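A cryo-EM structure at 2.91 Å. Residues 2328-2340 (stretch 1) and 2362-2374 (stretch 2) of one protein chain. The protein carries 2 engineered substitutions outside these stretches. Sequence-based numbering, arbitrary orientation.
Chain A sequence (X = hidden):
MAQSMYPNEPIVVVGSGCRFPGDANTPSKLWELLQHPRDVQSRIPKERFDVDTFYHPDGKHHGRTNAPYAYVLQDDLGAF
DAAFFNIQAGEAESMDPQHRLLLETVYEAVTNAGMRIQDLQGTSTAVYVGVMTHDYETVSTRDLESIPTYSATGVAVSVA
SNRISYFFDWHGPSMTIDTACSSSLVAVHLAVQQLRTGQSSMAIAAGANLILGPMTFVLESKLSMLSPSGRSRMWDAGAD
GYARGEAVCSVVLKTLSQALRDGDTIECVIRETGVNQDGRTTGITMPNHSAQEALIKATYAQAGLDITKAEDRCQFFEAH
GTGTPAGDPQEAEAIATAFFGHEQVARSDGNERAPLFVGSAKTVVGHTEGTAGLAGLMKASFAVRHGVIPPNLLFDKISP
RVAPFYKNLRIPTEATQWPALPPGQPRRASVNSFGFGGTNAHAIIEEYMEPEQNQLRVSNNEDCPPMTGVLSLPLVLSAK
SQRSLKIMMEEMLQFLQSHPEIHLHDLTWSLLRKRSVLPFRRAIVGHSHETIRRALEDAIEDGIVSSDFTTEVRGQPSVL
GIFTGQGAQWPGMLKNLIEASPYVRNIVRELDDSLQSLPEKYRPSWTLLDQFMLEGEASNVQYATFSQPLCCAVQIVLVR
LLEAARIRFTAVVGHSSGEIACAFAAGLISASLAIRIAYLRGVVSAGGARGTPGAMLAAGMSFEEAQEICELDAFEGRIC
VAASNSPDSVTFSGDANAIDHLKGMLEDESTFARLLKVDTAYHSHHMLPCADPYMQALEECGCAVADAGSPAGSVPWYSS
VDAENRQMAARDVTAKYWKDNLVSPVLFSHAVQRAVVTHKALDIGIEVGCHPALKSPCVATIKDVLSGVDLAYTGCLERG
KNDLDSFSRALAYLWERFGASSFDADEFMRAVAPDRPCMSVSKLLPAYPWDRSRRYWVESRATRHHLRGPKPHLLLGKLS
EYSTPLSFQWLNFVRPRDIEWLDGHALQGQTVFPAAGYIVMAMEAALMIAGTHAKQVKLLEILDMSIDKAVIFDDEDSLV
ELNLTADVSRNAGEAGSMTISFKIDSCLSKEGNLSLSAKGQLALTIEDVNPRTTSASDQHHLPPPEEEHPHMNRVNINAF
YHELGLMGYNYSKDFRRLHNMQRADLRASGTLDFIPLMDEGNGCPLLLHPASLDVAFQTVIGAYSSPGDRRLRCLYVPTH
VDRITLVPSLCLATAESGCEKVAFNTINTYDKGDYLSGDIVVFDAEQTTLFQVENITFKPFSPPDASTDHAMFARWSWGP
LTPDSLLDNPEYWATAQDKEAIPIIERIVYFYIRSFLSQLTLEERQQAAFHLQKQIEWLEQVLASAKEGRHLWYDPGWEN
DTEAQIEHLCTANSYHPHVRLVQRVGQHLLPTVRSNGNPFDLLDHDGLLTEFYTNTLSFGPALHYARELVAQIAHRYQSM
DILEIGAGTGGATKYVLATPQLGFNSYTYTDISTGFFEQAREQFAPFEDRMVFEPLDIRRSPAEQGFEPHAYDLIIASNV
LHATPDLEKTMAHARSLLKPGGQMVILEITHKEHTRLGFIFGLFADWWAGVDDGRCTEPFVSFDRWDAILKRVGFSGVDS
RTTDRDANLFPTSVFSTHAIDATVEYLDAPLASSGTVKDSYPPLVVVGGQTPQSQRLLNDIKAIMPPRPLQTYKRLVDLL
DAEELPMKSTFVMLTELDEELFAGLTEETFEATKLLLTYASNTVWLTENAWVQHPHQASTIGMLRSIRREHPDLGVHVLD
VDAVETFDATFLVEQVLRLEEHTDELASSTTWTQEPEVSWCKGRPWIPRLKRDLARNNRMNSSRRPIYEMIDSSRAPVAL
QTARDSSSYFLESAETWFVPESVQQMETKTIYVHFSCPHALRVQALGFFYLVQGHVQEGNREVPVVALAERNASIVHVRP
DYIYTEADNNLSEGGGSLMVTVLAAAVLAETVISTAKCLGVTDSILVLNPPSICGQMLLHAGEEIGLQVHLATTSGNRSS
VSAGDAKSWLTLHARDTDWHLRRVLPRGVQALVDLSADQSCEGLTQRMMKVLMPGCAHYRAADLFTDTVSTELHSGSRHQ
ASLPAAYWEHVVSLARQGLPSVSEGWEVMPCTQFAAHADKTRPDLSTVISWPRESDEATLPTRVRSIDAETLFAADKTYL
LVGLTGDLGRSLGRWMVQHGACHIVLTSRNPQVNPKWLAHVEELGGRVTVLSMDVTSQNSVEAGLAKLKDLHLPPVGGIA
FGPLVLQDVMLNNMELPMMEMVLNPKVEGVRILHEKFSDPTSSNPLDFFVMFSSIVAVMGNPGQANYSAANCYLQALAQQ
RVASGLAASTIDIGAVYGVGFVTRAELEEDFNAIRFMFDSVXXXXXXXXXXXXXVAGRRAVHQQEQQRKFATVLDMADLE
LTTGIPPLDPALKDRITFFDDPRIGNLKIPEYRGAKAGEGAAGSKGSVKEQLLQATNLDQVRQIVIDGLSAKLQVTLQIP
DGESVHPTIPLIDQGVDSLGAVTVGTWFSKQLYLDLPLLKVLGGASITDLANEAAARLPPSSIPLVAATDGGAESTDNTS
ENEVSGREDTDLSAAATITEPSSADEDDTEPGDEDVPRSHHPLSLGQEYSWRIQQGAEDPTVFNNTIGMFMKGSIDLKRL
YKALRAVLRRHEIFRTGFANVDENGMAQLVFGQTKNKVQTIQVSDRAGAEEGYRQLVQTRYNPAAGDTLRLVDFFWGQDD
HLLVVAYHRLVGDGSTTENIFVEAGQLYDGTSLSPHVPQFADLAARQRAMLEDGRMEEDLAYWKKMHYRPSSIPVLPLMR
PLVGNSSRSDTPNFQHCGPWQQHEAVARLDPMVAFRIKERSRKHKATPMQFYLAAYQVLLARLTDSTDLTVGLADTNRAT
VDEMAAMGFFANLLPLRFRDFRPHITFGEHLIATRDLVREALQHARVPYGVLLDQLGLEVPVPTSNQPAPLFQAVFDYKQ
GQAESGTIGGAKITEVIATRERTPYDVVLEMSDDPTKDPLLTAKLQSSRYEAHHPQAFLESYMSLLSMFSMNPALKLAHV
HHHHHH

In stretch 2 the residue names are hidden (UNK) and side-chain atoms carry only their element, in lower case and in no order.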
# COMPACT_ATOMS: atom_id res chain seq x y z
N ALA A 2328 -39.12 19.37 -51.18
CA ALA A 2328 -38.46 18.25 -51.85
C ALA A 2328 -36.96 18.44 -51.74
O ALA A 2328 -36.48 19.54 -51.46
CB ALA A 2328 -38.88 18.14 -53.32
N SER A 2329 -36.23 17.36 -51.96
CA SER A 2329 -34.77 17.37 -51.92
C SER A 2329 -34.29 15.99 -52.33
O SER A 2329 -35.06 15.03 -52.39
CB SER A 2329 -34.25 17.74 -50.53
OG SER A 2329 -34.75 16.85 -49.55
N THR A 2330 -33.00 15.90 -52.61
CA THR A 2330 -32.35 14.64 -52.94
C THR A 2330 -31.05 14.52 -52.17
O THR A 2330 -30.40 15.52 -51.85
CB THR A 2330 -32.06 14.51 -54.44
OG1 THR A 2330 -31.35 15.67 -54.89
CG2 THR A 2330 -33.35 14.38 -55.22
N ILE A 2331 -30.67 13.28 -51.87
CA ILE A 2331 -29.43 12.96 -51.19
C ILE A 2331 -28.65 12.03 -52.11
O ILE A 2331 -29.09 10.91 -52.38
CB ILE A 2331 -29.66 12.33 -49.82
CG1 ILE A 2331 -30.63 11.14 -49.92
CG2 ILE A 2331 -30.22 13.35 -48.87
CD1 ILE A 2331 -30.98 10.52 -48.59
N ASP A 2332 -27.51 12.50 -52.61
CA ASP A 2332 -26.67 11.70 -53.50
C ASP A 2332 -25.75 10.86 -52.62
O ASP A 2332 -24.61 11.23 -52.31
CB ASP A 2332 -25.90 12.59 -54.46
CG ASP A 2332 -26.78 13.64 -55.10
OD1 ASP A 2332 -27.04 14.68 -54.44
OD2 ASP A 2332 -27.23 13.44 -56.25
N ILE A 2333 -26.27 9.72 -52.20
CA ILE A 2333 -25.60 8.89 -51.21
C ILE A 2333 -24.45 8.13 -51.86
O ILE A 2333 -24.52 7.72 -53.02
CB ILE A 2333 -26.60 7.92 -50.55
CG1 ILE A 2333 -27.80 8.68 -49.98
CG2 ILE A 2333 -25.92 7.14 -49.45
CD1 ILE A 2333 -29.03 7.83 -49.85
N GLY A 2334 -23.38 7.94 -51.09
CA GLY A 2334 -22.29 7.09 -51.52
C GLY A 2334 -22.59 5.63 -51.22
O GLY A 2334 -23.74 5.20 -51.32
N ALA A 2335 -21.57 4.88 -50.82
CA ALA A 2335 -21.73 3.47 -50.50
C ALA A 2335 -22.11 3.35 -49.03
O ALA A 2335 -21.30 3.65 -48.15
CB ALA A 2335 -20.46 2.70 -50.81
N VAL A 2336 -23.34 2.91 -48.76
CA VAL A 2336 -23.81 2.72 -47.40
C VAL A 2336 -23.39 1.33 -46.94
O VAL A 2336 -23.98 0.33 -47.35
CB VAL A 2336 -25.33 2.91 -47.30
CG1 VAL A 2336 -25.76 2.95 -45.85
CG2 VAL A 2336 -25.75 4.17 -48.02
N TYR A 2337 -22.38 1.27 -46.09
CA TYR A 2337 -21.83 -0.01 -45.64
C TYR A 2337 -22.63 -0.62 -44.50
O TYR A 2337 -22.88 -1.83 -44.50
CB TYR A 2337 -20.38 0.17 -45.21
CG TYR A 2337 -19.42 0.36 -46.36
CD1 TYR A 2337 -19.32 1.58 -47.01
CD2 TYR A 2337 -18.62 -0.68 -46.80
CE1 TYR A 2337 -18.45 1.76 -48.07
CE2 TYR A 2337 -17.74 -0.52 -47.85
CZ TYR A 2337 -17.66 0.71 -48.48
OH TYR A 2337 -16.78 0.88 -49.53
N GLY A 2338 -23.04 0.19 -43.52
CA GLY A 2338 -23.75 -0.34 -42.38
C GLY A 2338 -25.06 -1.00 -42.75
O GLY A 2338 -25.45 -2.00 -42.14
N VAL A 2339 -25.75 -0.47 -43.75
CA VAL A 2339 -27.07 -0.96 -44.15
C VAL A 2339 -27.26 -0.70 -45.64
O VAL A 2339 -26.52 0.07 -46.25
CB VAL A 2339 -28.20 -0.28 -43.34
CG1 VAL A 2339 -28.20 -0.78 -41.91
CG2 VAL A 2339 -28.05 1.23 -43.37
N GLY A 2340 -28.25 -1.36 -46.21
CA GLY A 2340 -28.58 -1.20 -47.61
C GLY A 2340 -28.22 -2.44 -48.42
O GLY A 2340 -27.77 -3.46 -47.89
N UNK A 2362 -22.19 6.07 -43.31
CA UNK A 2362 -22.65 5.21 -42.23
C UNK A 2362 -24.17 5.24 -42.14
O UNK A 2362 -24.84 6.12 -42.67
c UNK A 2362 -19.67 5.35 -41.73
o UNK A 2362 -18.64 4.95 -41.15
o UNK A 2362 -19.94 5.06 -42.92
c UNK A 2362 -22.05 5.64 -40.89
c UNK A 2362 -20.64 6.22 -40.96
N UNK A 2363 -24.71 4.24 -41.44
CA UNK A 2363 -26.14 4.22 -41.17
C UNK A 2363 -26.59 5.52 -40.52
O UNK A 2363 -27.54 6.17 -40.97
c UNK A 2363 -27.90 2.96 -39.76
c UNK A 2363 -28.13 1.79 -38.83
c UNK A 2363 -26.47 3.02 -40.27
o UNK A 2363 -27.36 0.81 -38.91
o UNK A 2363 -29.07 1.84 -38.01
N UNK A 2364 -25.89 5.93 -39.46
CA UNK A 2364 -26.24 7.16 -38.76
C UNK A 2364 -25.79 8.40 -39.53
O UNK A 2364 -26.44 9.44 -39.46
c UNK A 2364 -25.90 5.86 -36.64
n UNK A 2364 -27.13 5.54 -36.08
c UNK A 2364 -27.06 4.35 -35.53
c UNK A 2364 -25.10 4.79 -36.40
c UNK A 2364 -25.65 7.14 -37.36
n UNK A 2364 -25.84 3.87 -35.71
N UNK A 2365 -24.69 8.30 -40.27
CA UNK A 2365 -24.34 9.40 -41.18
C UNK A 2365 -25.35 9.51 -42.31
O UNK A 2365 -25.65 10.62 -42.76
o UNK A 2365 -20.35 9.13 -42.56
c UNK A 2365 -20.47 9.65 -41.43
c UNK A 2365 -21.83 9.60 -40.77
c UNK A 2365 -22.93 9.20 -41.73
o UNK A 2365 -19.53 10.22 -40.83
N UNK A 2366 -25.91 8.38 -42.76
CA UNK A 2366 -27.00 8.44 -43.71
C UNK A 2366 -28.23 9.09 -43.09
O UNK A 2366 -28.95 9.86 -43.75
c UNK A 2366 -27.35 7.05 -44.22
c UNK A 2366 -28.52 7.88 -46.28
c UNK A 2366 -28.83 5.53 -45.54
c UNK A 2366 -28.61 6.95 -45.08
N UNK A 2367 -28.49 8.80 -41.81
CA UNK A 2367 -29.58 9.47 -41.12
C UNK A 2367 -29.34 10.97 -41.06
O UNK A 2367 -30.27 11.76 -41.26
c UNK A 2367 -30.48 6.60 -40.65
c UNK A 2367 -29.74 8.90 -39.71
n UNK A 2367 -30.65 5.36 -40.08
c UNK A 2367 -30.36 5.44 -38.80
n UNK A 2367 -30.01 6.69 -38.52
c UNK A 2367 -30.07 7.44 -39.68
N UNK A 2368 -28.10 11.37 -40.79
CA UNK A 2368 -27.76 12.79 -40.76
C UNK A 2368 -27.97 13.43 -42.14
O UNK A 2368 -28.47 14.55 -42.24
c UNK A 2368 -26.32 12.97 -40.30
o UNK A 2368 -26.13 12.31 -39.05
c UNK A 2368 -25.97 14.44 -40.14
N UNK A 2369 -27.56 12.72 -43.19
CA UNK A 2369 -27.74 13.24 -44.55
C UNK A 2369 -29.21 13.42 -44.88
O UNK A 2369 -29.62 14.44 -45.44
c UNK A 2369 -27.17 13.80 -47.56
c UNK A 2369 -27.06 12.30 -45.54
c UNK A 2369 -26.63 11.38 -47.81
c UNK A 2369 -27.42 12.40 -47.02
N UNK A 2370 -30.03 12.43 -44.53
CA UNK A 2370 -31.47 12.54 -44.76
C UNK A 2370 -32.06 13.68 -43.94
O UNK A 2370 -32.94 14.41 -44.42
c UNK A 2370 -35.80 11.75 -43.59
c UNK A 2370 -36.41 11.38 -44.77
c UNK A 2370 -34.28 10.91 -45.72
c UNK A 2370 -32.16 11.22 -44.42
c UNK A 2370 -35.65 10.96 -45.84
c UNK A 2370 -33.65 11.28 -44.54
c UNK A 2370 -34.43 11.69 -43.48
N UNK A 2371 -31.60 13.84 -42.70
CA UNK A 2371 -32.08 14.92 -41.86
C UNK A 2371 -31.77 16.27 -42.48
O UNK A 2371 -32.62 17.16 -42.52
c UNK A 2371 -31.44 14.82 -40.48
N UNK A 2372 -30.54 16.43 -42.97
CA UNK A 2372 -30.16 17.69 -43.59
C UNK A 2372 -30.92 17.91 -44.89
O UNK A 2372 -31.21 19.06 -45.24
c UNK A 2372 -27.74 19.92 -42.97
o UNK A 2372 -27.73 21.17 -43.07
c UNK A 2372 -28.66 17.73 -43.83
o UNK A 2372 -27.44 19.32 -41.92
c UNK A 2372 -28.14 19.11 -44.19
N UNK A 2373 -31.25 16.85 -45.61
CA UNK A 2373 -32.07 17.00 -46.81
C UNK A 2373 -33.48 17.47 -46.45
O UNK A 2373 -34.05 18.33 -47.13
c UNK A 2373 -32.13 15.69 -47.58
N UNK A 2374 -34.05 16.91 -45.39
CA UNK A 2374 -35.36 17.36 -44.92
C UNK A 2374 -35.29 18.83 -44.53
O UNK A 2374 -36.17 19.64 -44.87
c UNK A 2374 -36.12 15.08 -44.22
c UNK A 2374 -35.85 16.49 -43.75
c UNK A 2374 -37.09 17.09 -43.13

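Position 2362 carries three side-chain carbons, the third bearing two oxygens; this is a carboxylate on a two-carbon arm, Glu2362. It takes the N-cap place, and its backbone O accepts from the N of position 2366 at 2.5 Å. Position 2363 has the same atoms, hence Glu2363. Its extended chain brings OE1 within 3.5 Å of Val2339 CG1, an approach of carboxylate to methyl without a polar partner. Acidic side chains are common at the first turn of a helix, where the backbone NH groups are free.

Position 2364 shows one carbon, then a five-membered ring of three carbons and two nitrogens: His2364, out of reach of stretch 1 and partly exposed, as a polar ring can afford to be. Position 2365 again has three carbons and two terminal oxygens, Glu2365, likewise remote from the strand.

At 2366 four carbons fork at the second, so the residue is Leu2366. Its CB points toward stretch 1, and the fork reaches several partners: CD1 lies 3.6 Å from Ile2333 CD1, and CD2 4.0 Å from Val2336 CG1. Position 2367 repeats the five-membered ring with two nitrogens, His2367; its CB points away, and NE2 is hydrogen-bonded elsewhere in the structure. Position 2368 has one carbon bearing an oxygen and a carbon, Thr2368. Far from the strand, it settles its hydroxyl within the helix, OG1 donating to His2364 O at 2.9 Å.

Position 2369 has another four carbons forked at the second, Leu2369, one turn beyond Leu2366. Its CD1 packs 3.3 Å from Ile2331 CG2 and its CD2 3.7 Å from Ile2333 CG1. Position 2370 bears one carbon and a six-carbon ring, Phe2370; Ile2331 CD1 lies at the ring edge, near its plane, and 4.4 Å from Phe2370 CB. A single carbon at 2371 is Ala2371, facing away. Three carbons and two oxygens at 2372 give Glu2372, whose carboxylate leads away to partners elsewhere in the structure.

Position 2373 has one carbon, Ala2373. This small side chain suits a close approach: CB is 3.3 Å from Ile2331 CG2, and CA is 5.8 Å from Ser2329 CA. Position 2374 has one carbon carrying two more, Val2374, directed away.

The contact is a helix lying nearly antiparallel to a strand, at 154°. Ser2329, Ile2331 and Ile2333, alternate residues of the strand, point toward the helix and meet Leu2366, Leu2369 and Ala2373. Apolar packing dominates, joined by one weak hydrogen bond from Ser2329 OG to Ala2373 O at 2.9 Å.

Stretch 2 (2362-2374) EEHELHTLFAEAV
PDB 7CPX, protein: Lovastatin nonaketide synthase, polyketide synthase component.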